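Side-chain contacts in adenylate kinase (Desulfovibrio gigas, PDB 2XB4), which probably catalyses the reversible transfer of the terminal phosphate group of ATP to AMP, giving two ADP, and carries a metal ion bound by three cysteines and a histidine: residues Asn121-Arg126 / Gly168-Arg173; Arg127-Asn132 / Asp149-Cys154; Asn137-Phe140 / Lys145-Gly148. All coordinates share one frame; numbering follows the deposited sequence.

Contact 1 of 3, residues Asn121-Arg126 / Gly168-Arg173. With SRT (S,R meso-tartaric acid), chain C.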
loop_
_atom_site.group_PDB
_atom_site.type_symbol
_atom_site.label_atom_id
_atom_site.label_comp_id
_atom_site.label_asym_id
_atom_site.label_seq_id
_atom_site.Cartn_x
_atom_site.Cartn_y
_atom_site.Cartn_z
ATOM N N ASN A 121 2.749 -18.069 -9.259
ATOM C CA ASN A 121 1.659 -18.270 -8.283
ATOM C C ASN A 121 2.070 -18.101 -6.828
ATOM O O ASN A 121 1.348 -17.522 -6.031
ATOM C CB ASN A 121 1.044 -19.634 -8.474
ATOM C CG ASN A 121 0.070 -19.638 -9.656
ATOM O OD1 ASN A 121 -0.553 -18.612 -9.998
ATOM N ND2 ASN A 121 -0.026 -20.753 -10.299
ATOM N N ARG A 122 3.253 -18.551 -6.492
ATOM C CA ARG A 122 3.755 -18.237 -5.131
ATOM C C ARG A 122 3.900 -16.742 -4.835
ATOM O O ARG A 122 3.701 -16.361 -3.677
ATOM C CB ARG A 122 5.074 -18.910 -4.859
ATOM C CG ARG A 122 4.905 -20.364 -4.702
ATOM C CD ARG A 122 6.210 -21.061 -4.378
ATOM N NE ARG A 122 5.814 -22.464 -4.149
ATOM C CZ ARG A 122 6.353 -23.277 -3.250
ATOM N NH1 ARG A 122 7.327 -22.838 -2.466
ATOM N NH2 ARG A 122 5.881 -24.538 -3.111
ATOM N N ILE A 123 4.323 -15.921 -5.812
ATOM C CA ILE A 123 4.408 -14.500 -5.556
ATOM C C ILE A 123 2.962 -13.949 -5.391
ATOM O O ILE A 123 2.683 -13.177 -4.463
ATOM C CB ILE A 123 5.096 -13.789 -6.718
ATOM C CG1 ILE A 123 6.564 -14.263 -6.847
ATOM C CG2 ILE A 123 4.984 -12.237 -6.620
ATOM C CD1 ILE A 123 7.167 -14.049 -8.299
ATOM N N MET A 124 2.070 -14.266 -6.354
ATOM C CA MET A 124 0.710 -13.610 -6.375
ATOM C C MET A 124 -0.112 -14.093 -5.200
ATOM O O MET A 124 -0.989 -13.381 -4.754
ATOM C CB MET A 124 -0.052 -13.961 -7.694
ATOM C CG MET A 124 0.733 -13.413 -8.910
ATOM S SD MET A 124 -0.240 -13.509 -10.388
ATOM C CE MET A 124 -1.568 -12.361 -10.050
ATOM N N GLY A 125 0.220 -15.261 -4.658
ATOM C CA GLY A 125 -0.583 -15.894 -3.566
ATOM C C GLY A 125 -0.282 -15.335 -2.175
ATOM O O GLY A 125 -1.028 -15.589 -1.182
ATOM N N ARG A 126 0.769 -14.538 -2.039
ATOM C CA ARG A 126 1.112 -13.990 -0.708
ATOM C C ARG A 126 -0.007 -13.097 -0.153
ATOM O O ARG A 126 -0.547 -12.242 -0.897
ATOM C CB ARG A 126 2.355 -13.110 -0.827
ATOM C CG ARG A 126 3.714 -13.844 -1.294
ATOM C CD ARG A 126 4.768 -12.811 -1.745
ATOM N NE ARG A 126 6.030 -13.507 -2.015
ATOM C CZ ARG A 126 7.035 -13.003 -2.739
ATOM N NH1 ARG A 126 6.924 -11.768 -3.233
ATOM N NH2 ARG A 126 8.159 -13.733 -2.951
ATOM N N GLY A 168 2.477 -8.082 -15.232
ATOM C CA GLY A 168 3.400 -7.657 -16.318
ATOM C C GLY A 168 4.811 -7.581 -15.737
ATOM O O GLY A 168 5.752 -7.992 -16.378
ATOM N N ALA A 169 4.971 -7.099 -14.494
ATOM C CA ALA A 169 6.344 -6.920 -13.970
ATOM C C ALA A 169 6.956 -8.291 -13.600
ATOM O O ALA A 169 8.154 -8.495 -13.773
ATOM C CB ALA A 169 6.334 -6.002 -12.730
ATOM N N ILE A 170 6.150 -9.163 -12.985
ATOM C CA ILE A 170 6.576 -10.512 -12.596
ATOM C C ILE A 170 7.040 -11.239 -13.874
ATOM O O ILE A 170 8.153 -11.801 -13.904
ATOM C CB ILE A 170 5.438 -11.270 -11.907
ATOM C CG1 ILE A 170 5.141 -10.693 -10.502
ATOM C CG2 ILE A 170 5.777 -12.756 -11.795
ATOM C CD1 ILE A 170 3.798 -11.296 -10.010
ATOM N N ASN A 171 6.222 -11.149 -14.945
ATOM C CA ASN A 171 6.551 -11.811 -16.216
ATOM C C ASN A 171 7.808 -11.296 -16.903
ATOM O O ASN A 171 8.546 -12.074 -17.502
ATOM C CB ASN A 171 5.368 -11.792 -17.185
ATOM C CG ASN A 171 4.291 -12.803 -16.789
ATOM O OD1 ASN A 171 4.615 -13.888 -16.327
ATOM N ND2 ASN A 171 3.034 -12.490 -17.090
ATOM N N LYS A 172 8.083 -10.006 -16.822
ATOM C CA LYS A 172 9.277 -9.526 -17.443
ATOM C C LYS A 172 10.514 -10.004 -16.645
ATOM O O LYS A 172 11.502 -10.336 -17.290
ATOM C CB LYS A 172 9.287 -8.019 -17.455
ATOM C CG LYS A 172 8.227 -7.525 -18.558
ATOM C CD LYS A 172 8.059 -6.078 -18.454
ATOM C CE LYS A 172 7.346 -5.583 -19.717
ATOM N NZ LYS A 172 7.895 -4.218 -19.884
ATOM N N ARG A 173 10.456 -10.117 -15.298
ATOM C CA ARG A 173 11.620 -10.670 -14.596
ATOM C C ARG A 173 11.775 -12.187 -14.890
ATOM O O ARG A 173 12.918 -12.670 -15.022
ATOM C CB ARG A 173 11.552 -10.446 -13.074
ATOM C CG ARG A 173 11.586 -8.949 -12.650
ATOM C CD ARG A 173 11.434 -8.831 -11.136
ATOM N NE ARG A 173 10.972 -7.497 -10.856
ATOM C CZ ARG A 173 9.730 -7.081 -10.506
ATOM N NH1 ARG A 173 8.666 -7.890 -10.203
ATOM N NH2 ARG A 173 9.591 -5.763 -10.364
HETATM O O1 SRT C . 10.268 -15.694 -3.016
HETATM O O11 SRT C . 11.768 -15.153 -1.409
HETATM C C1 SRT C . 11.273 -15.083 -2.565
HETATM C C2 SRT C . 11.977 -14.456 -3.689
HETATM O O2 SRT C . 11.279 -13.566 -4.538
HETATM C C3 SRT C . 13.458 -14.584 -3.741
HETATM O O3 SRT C . 13.278 -15.816 -4.487
HETATM C C4 SRT C . 14.097 -13.593 -4.619
HETATM O O4 SRT C . 14.430 -12.518 -4.097
HETATM O O41 SRT C . 14.268 -13.892 -5.806
#

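Contact 2 of 3, residues Arg127-Asn132 / Asp149-Cys154. With ZN (zinc ion), chain B; SRT (S,R meso-tartaric acid), chain D.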
loop_
_atom_site.group_PDB
_atom_site.type_symbol
_atom_site.label_atom_id
_atom_site.label_comp_id
_atom_site.label_asym_id
_atom_site.label_seq_id
_atom_site.Cartn_x
_atom_site.Cartn_y
_atom_site.Cartn_z
ATOM N N ARG A 127 -0.297 -13.214 1.127
ATOM C CA ARG A 127 -1.333 -12.372 1.810
ATOM C C ARG A 127 -0.663 -11.863 3.061
ATOM O O ARG A 127 0.014 -12.633 3.732
ATOM C CB ARG A 127 -2.584 -13.174 2.186
ATOM C CG ARG A 127 -3.395 -13.593 0.853
ATOM C CD ARG A 127 -3.954 -12.343 0.073
ATOM N NE ARG A 127 -4.728 -12.732 -1.123
ATOM C CZ ARG A 127 -4.226 -12.968 -2.344
ATOM N NH1 ARG A 127 -2.908 -12.912 -2.578
ATOM N NH2 ARG A 127 -5.061 -13.346 -3.324
ATOM N N ILE A 128 -0.759 -10.538 3.316
ATOM C CA ILE A 128 -0.035 -9.961 4.460
ATOM C C ILE A 128 -1.028 -9.751 5.581
ATOM O O ILE A 128 -2.113 -9.195 5.369
ATOM C CB ILE A 128 0.523 -8.567 4.098
ATOM C CG1 ILE A 128 1.366 -8.614 2.837
ATOM C CG2 ILE A 128 1.367 -7.980 5.301
ATOM C CD1 ILE A 128 2.182 -9.909 2.693
ATOM N N CYS A 129 -0.654 -10.185 6.799
ATOM C CA CYS A 129 -1.446 -9.935 7.979
ATOM C C CYS A 129 -1.350 -8.492 8.472
ATOM O O CYS A 129 -0.242 -7.944 8.675
ATOM C CB CYS A 129 -0.971 -10.917 9.085
ATOM S SG CYS A 129 -1.803 -10.690 10.731
ATOM N N LYS A 130 -2.505 -7.890 8.717
ATOM C CA LYS A 130 -2.583 -6.525 9.253
ATOM C C LYS A 130 -1.936 -6.395 10.611
ATOM O O LYS A 130 -1.323 -5.365 10.919
ATOM C CB LYS A 130 -4.054 -6.080 9.328
ATOM C CG LYS A 130 -4.174 -4.541 9.252
ATOM C CD LYS A 130 -5.644 -3.966 9.173
ATOM C CE LYS A 130 -6.440 -4.110 10.520
ATOM N NZ LYS A 130 -6.877 -2.780 11.161
ATOM N N ASN A 131 -2.036 -7.448 11.433
ATOM C CA ASN A 131 -1.558 -7.339 12.834
ATOM C C ASN A 131 -0.045 -7.521 12.898
ATOM O O ASN A 131 0.623 -6.890 13.751
ATOM C CB ASN A 131 -2.179 -8.422 13.752
ATOM C CG ASN A 131 -3.700 -8.261 13.934
ATOM O OD1 ASN A 131 -4.259 -7.180 13.778
ATOM N ND2 ASN A 131 -4.352 -9.349 14.296
ATOM N N ASN A 132 0.484 -8.430 12.082
ATOM C CA ASN A 132 1.935 -8.637 12.119
ATOM C C ASN A 132 2.416 -9.141 10.759
ATOM O O ASN A 132 2.076 -10.263 10.358
ATOM C CB ASN A 132 2.262 -9.690 13.198
ATOM C CG ASN A 132 3.801 -9.862 13.428
ATOM O OD1 ASN A 132 4.605 -9.684 12.526
ATOM N ND2 ASN A 132 4.173 -10.263 14.643
ATOM N N ASP A 149 -10.519 -16.288 5.063
ATOM C CA ASP A 149 -9.990 -14.980 4.653
ATOM C C ASP A 149 -9.044 -14.376 5.659
ATOM O O ASP A 149 -8.669 -13.259 5.458
ATOM C CB ASP A 149 -11.122 -13.971 4.469
ATOM C CG ASP A 149 -11.950 -14.248 3.243
ATOM O OD1 ASP A 149 -11.366 -14.624 2.204
ATOM O OD2 ASP A 149 -13.184 -14.102 3.339
ATOM N N VAL A 150 -8.720 -15.071 6.750
ATOM C CA VAL A 150 -7.879 -14.455 7.813
ATOM C C VAL A 150 -6.569 -15.141 8.092
ATOM O O VAL A 150 -6.313 -16.299 7.687
ATOM C CB VAL A 150 -8.670 -14.222 9.187
ATOM C CG1 VAL A 150 -9.883 -13.328 8.928
ATOM C CG2 VAL A 150 -9.151 -15.542 9.819
ATOM N N CYS A 151 -5.699 -14.403 8.797
ATOM C CA CYS A 151 -4.350 -14.909 9.098
ATOM C C CYS A 151 -4.393 -16.251 9.832
ATOM O O CYS A 151 -5.111 -16.357 10.826
ATOM C CB CYS A 151 -3.600 -13.856 9.964
ATOM S SG CYS A 151 -1.937 -14.453 10.390
ATOM N N ARG A 152 -3.640 -17.269 9.364
ATOM C CA ARG A 152 -3.631 -18.608 9.971
ATOM C C ARG A 152 -2.892 -18.631 11.312
ATOM O O ARG A 152 -2.973 -19.611 12.046
ATOM C CB ARG A 152 -2.913 -19.584 9.027
ATOM C CG ARG A 152 -1.400 -19.159 8.842
ATOM C CD ARG A 152 -0.688 -20.024 7.823
ATOM N NE ARG A 152 -1.011 -21.427 8.040
ATOM C CZ ARG A 152 -0.319 -22.194 8.869
ATOM N NH1 ARG A 152 0.722 -21.615 9.532
ATOM N NH2 ARG A 152 -0.667 -23.502 9.043
ATOM N N VAL A 153 -2.134 -17.576 11.622
ATOM C CA VAL A 153 -1.384 -17.520 12.907
ATOM C C VAL A 153 -2.237 -16.840 13.959
ATOM O O VAL A 153 -2.330 -17.330 15.074
ATOM C CB VAL A 153 -0.067 -16.670 12.762
ATOM C CG1 VAL A 153 0.715 -16.629 14.114
ATOM C CG2 VAL A 153 0.856 -17.234 11.690
ATOM N N CYS A 154 -2.839 -15.690 13.634
ATOM C CA CYS A 154 -3.478 -14.883 14.692
ATOM C C CYS A 154 -4.912 -14.460 14.402
ATOM O O CYS A 154 -5.555 -13.847 15.274
ATOM C CB CYS A 154 -2.640 -13.627 15.026
ATOM S SG CYS A 154 -2.797 -12.356 13.648
HETATM ZN ZN ZN B . -1.372 -12.690 11.814
HETATM O O1 SRT D . 2.936 -7.067 17.386
HETATM O O11 SRT D . 2.334 -9.157 16.757
HETATM C C1 SRT D . 2.102 -7.974 17.122
HETATM C C2 SRT D . 0.778 -7.531 17.570
HETATM O O2 SRT D . 0.252 -6.310 17.087
HETATM C C3 SRT D . -0.065 -8.502 18.316
HETATM O O3 SRT D . 0.553 -8.028 19.541
HETATM C C4 SRT D . -1.490 -8.140 18.340
HETATM O O4 SRT D . -2.192 -8.578 17.416
HETATM O O41 SRT D . -1.896 -7.436 19.271
#

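Contact 3 of 3, residues Asn137-Phe140 / Lys145-Gly148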
loop_
_atom_site.group_PDB
_atom_site.type_symbol
_atom_site.label_atom_id
_atom_site.label_comp_id
_atom_site.label_asym_id
_atom_site.label_seq_id
_atom_site.Cartn_x
_atom_site.Cartn_y
_atom_site.Cartn_z
ATOM N N ASN A 137 1.422 -16.225 5.131
ATOM C CA ASN A 137 0.138 -16.713 4.581
ATOM C C ASN A 137 0.284 -16.713 3.070
ATOM O O ASN A 137 0.756 -15.728 2.512
ATOM C CB ASN A 137 -1.059 -15.794 4.918
ATOM C CG ASN A 137 -1.436 -15.829 6.468
ATOM O OD1 ASN A 137 -0.844 -15.066 7.301
ATOM N ND2 ASN A 137 -2.389 -16.640 6.838
ATOM N N ASN A 138 -0.159 -17.791 2.426
ATOM C CA ASN A 138 -0.038 -17.839 0.997
ATOM C C ASN A 138 -1.134 -18.768 0.479
ATOM O O ASN A 138 -1.120 -19.971 0.790
ATOM C CB ASN A 138 1.359 -18.321 0.552
ATOM C CG ASN A 138 1.622 -18.029 -0.916
ATOM O OD1 ASN A 138 0.823 -18.476 -1.815
ATOM N ND2 ASN A 138 2.706 -17.274 -1.197
ATOM N N ILE A 139 -2.043 -18.224 -0.341
ATOM C CA ILE A 139 -3.101 -19.025 -0.908
ATOM C C ILE A 139 -2.596 -20.173 -1.841
ATOM O O ILE A 139 -3.290 -21.127 -2.015
ATOM C CB ILE A 139 -4.250 -18.148 -1.572
ATOM C CG1 ILE A 139 -3.789 -17.352 -2.818
ATOM C CG2 ILE A 139 -4.823 -17.160 -0.590
ATOM C CD1 ILE A 139 -5.012 -16.899 -3.701
ATOM N N PHE A 140 -1.366 -20.129 -2.322
ATOM C CA PHE A 140 -0.848 -21.123 -3.268
ATOM C C PHE A 140 0.161 -22.099 -2.630
ATOM O O PHE A 140 0.747 -22.944 -3.339
ATOM C CB PHE A 140 -0.243 -20.433 -4.531
ATOM C CG PHE A 140 0.003 -21.378 -5.715
ATOM C CD1 PHE A 140 -1.057 -21.811 -6.560
ATOM C CD2 PHE A 140 1.310 -21.849 -6.007
ATOM C CE1 PHE A 140 -0.784 -22.691 -7.631
ATOM C CE2 PHE A 140 1.557 -22.755 -7.081
ATOM C CZ PHE A 140 0.546 -23.154 -7.887
ATOM N N LYS A 145 -1.495 -21.873 3.922
ATOM C CA LYS A 145 -2.775 -21.363 3.449
ATOM C C LYS A 145 -3.420 -20.595 4.543
ATOM O O LYS A 145 -3.278 -20.997 5.720
ATOM C CB LYS A 145 -3.795 -22.524 3.265
ATOM C CG LYS A 145 -3.618 -23.397 2.160
ATOM C CD LYS A 145 -4.794 -24.487 2.231
ATOM C CE LYS A 145 -5.073 -25.202 3.645
ATOM N NZ LYS A 145 -5.814 -26.541 3.421
ATOM N N PRO A 146 -4.196 -19.543 4.196
ATOM C CA PRO A 146 -4.889 -18.787 5.240
ATOM C C PRO A 146 -5.976 -19.588 5.851
ATOM O O PRO A 146 -6.339 -20.646 5.289
ATOM C CB PRO A 146 -5.519 -17.636 4.492
ATOM C CG PRO A 146 -4.711 -17.494 3.231
ATOM C CD PRO A 146 -4.262 -18.852 2.869
ATOM N N ASN A 147 -6.497 -19.100 6.982
ATOM C CA ASN A 147 -7.651 -19.704 7.627
ATOM C C ASN A 147 -8.883 -18.980 7.093
ATOM O O ASN A 147 -9.315 -17.969 7.669
ATOM C CB ASN A 147 -7.503 -19.538 9.156
ATOM C CG ASN A 147 -8.736 -19.965 9.931
ATOM O OD1 ASN A 147 -9.013 -19.435 11.006
ATOM N ND2 ASN A 147 -9.456 -20.910 9.418
ATOM N N GLY A 148 -9.427 -19.471 5.977
ATOM C CA GLY A 148 -10.452 -18.739 5.230
ATOM C C GLY A 148 -9.935 -17.411 4.671
ATOM O O GLY A 148 -8.997 -17.401 3.891
#

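Contact 1 of 3, residues Asn121-Arg126 / Gly168-Arg173
Ile123 and Ile170 mark the nearest approach of helices 116-124 and 167-177, their CA atoms lying 8.4 Å apart, a gap that only side chains bridge. Both isoleucines aim their CB at the opposite helix, and they share one conformation: with chi1 at -64° and -70°, CG1 stands beside the backbone N, and CG2 turns to the far side from it. The two side chains slide past each other in opposite directions, so that the branch of one meets the chain end of the other. CG2 of Ile123 touches CD1 of Ile170 at 3.7 Å, and CD1 of Ile123 rests 4.0 Å from CG2 of Ile170. Met124 adds a lesser contact, its CG lying 3.9 Å from the same CD1 of Ile170, while its chain bends at chi3 beyond that point. The interface is small, 124 Å² in all, and purely apolar.

Next in the chain, Arg126 extends its side chain and carries the guanidinium to a tartrate, whose O1 lies in the guanidinium plane at its edge, 2.9 Å from NH2. CA of Ile123 lies over one face of this group, toward its rim, and NH1 forms a salt bridge with Asp164. The tartrate is also held by the backbone N atoms of Gly10 and Lys13 in the P-loop, and Arg126 probably contributes to ATP binding there.

Around the isoleucine pair, Ile123 also packs on His174 of helix 167-177 and Ile170 on Lys120 of helix 116-124, while strand 128-129 comes next in the chain after the first helix.

Contact 2 of 3, residues Arg127-Asn132 / Asp149-Cys154
The Asn131 amide presents its nitrogen to the thiolate of Cys154: ND2 donates to SG over 3.4 Å with an angle of 155° at the hydrogen, the sulfur slightly tilted from the amide plane. O4 of a tartrate carboxylate lies over one face of the same amide, 3.8 Å from CG. The neighbouring amide of Asn132 turns to this tartrate as well, its ND2 bonding O11 at 3.0 Å, and its OD1 accepts from the backbone N of Asn134.

Both asparagines flank a zinc site that joins the two segments through the metal itself. Cys129 SG and Cys151 SG each bind the zinc ion at 2.3 Å and Cys154 SG at 2.4 Å, with ND1 of His135 as fourth ligand. Cys151 and Cys154 form a CxxC pair arranged like a zinc knuckle, in which SG of the first cysteine accepts from the backbone N atoms of Val153 and Cys154. Cys129 makes a similar turn, its SG receiving N of Asn132 at 3.5 Å and, more weakly, N of Asn131. In Cys129 and Cys151 SG is anti to the backbone N (chi1 177° and 179°), which sets each sulfur to face the metal. Such N-H donors would probably temper the negative charge on the sulfurs. The tartrate also bonds Gly10 N and Lys13 N of the second subunit, so that it bridges this metal-bearing loop and the P-loop of that subunit.

Contact 3 of 3, residues Asn137-Phe140 / Lys145-Gly148
Ile139 meets Pro146 through its CG2 methyl because chi1 of 66° sets CG1 between the backbone N and the carbonyl carbon and turns CG2 to the side beside the N. From there CG2 touches the edge of the pyrrolidine ring, 3.8 Å from CG of Pro146 and almost as close to CD, while the rest of the isoleucine leads away from the opposite segment. The two side chains cross obliquely, and Pro146 is the residue most covered in this contact.

Over one face of the proline ring, on its CA and CB side, lies the side-chain amide of Asn137. Asn137 also packs on Cys151 and Arg152, and both it and Pro146 touch Leu158 of strand 158-159, which brings the loop against that strand.

Between these two contacts the backbones approach closely. The carbonyl O of Asn138 receives a CA-H...O contact from Lys145, with CA and O 3.4 Å apart and an angle of 149° at the hydrogen. The CB of Lys145 points away from the facing segment, leaving its CA to make the approach. Here the CA atoms of Ile139 and Lys145 are 5.0 Å apart, and those of Asn137 and Pro146 5.5 Å.

Asn138 sends its side chain the other way. Its OD1 accepts N of Phe140 at 2.8 Å, the donor lying in the carbonyl plane, while ND2 bonds the backbone O of Arg122; the buried amide is thereby gripped from both ends and its rotation fixed.

The OD1 bond closes an Asx turn just where the chain enters the short connection to Lys145. The chain doubles back so that 137-139 meets 145-146, the segments running roughly across each other in an irregular loop that belongs to the metal-bearing LID of this adenylate kinase.

The three contacts are nested along the chain: contact 3 lies inside the loop closed by contact 2, which in turn lies inside the loop closed by contact 1. Contact 1 joins helices 116-124 and 167-177, and contacts 2 and 3, with centres about 9 Å apart, belong to the excursion between them, bounded by the antiparallel strands 128-129 and 158-159. Centre to centre, contact 1 is about 20 Å from contact 2 and about 17 Å from contact 3. Backbone bonds from Gly125 to Ile139 and from Arg127 to Asn137 tie the loop to its stem. The helix pair thus carries the metal-bearing lobe, probably the LID that closes over the phosphoryl-transfer site on ATP binding.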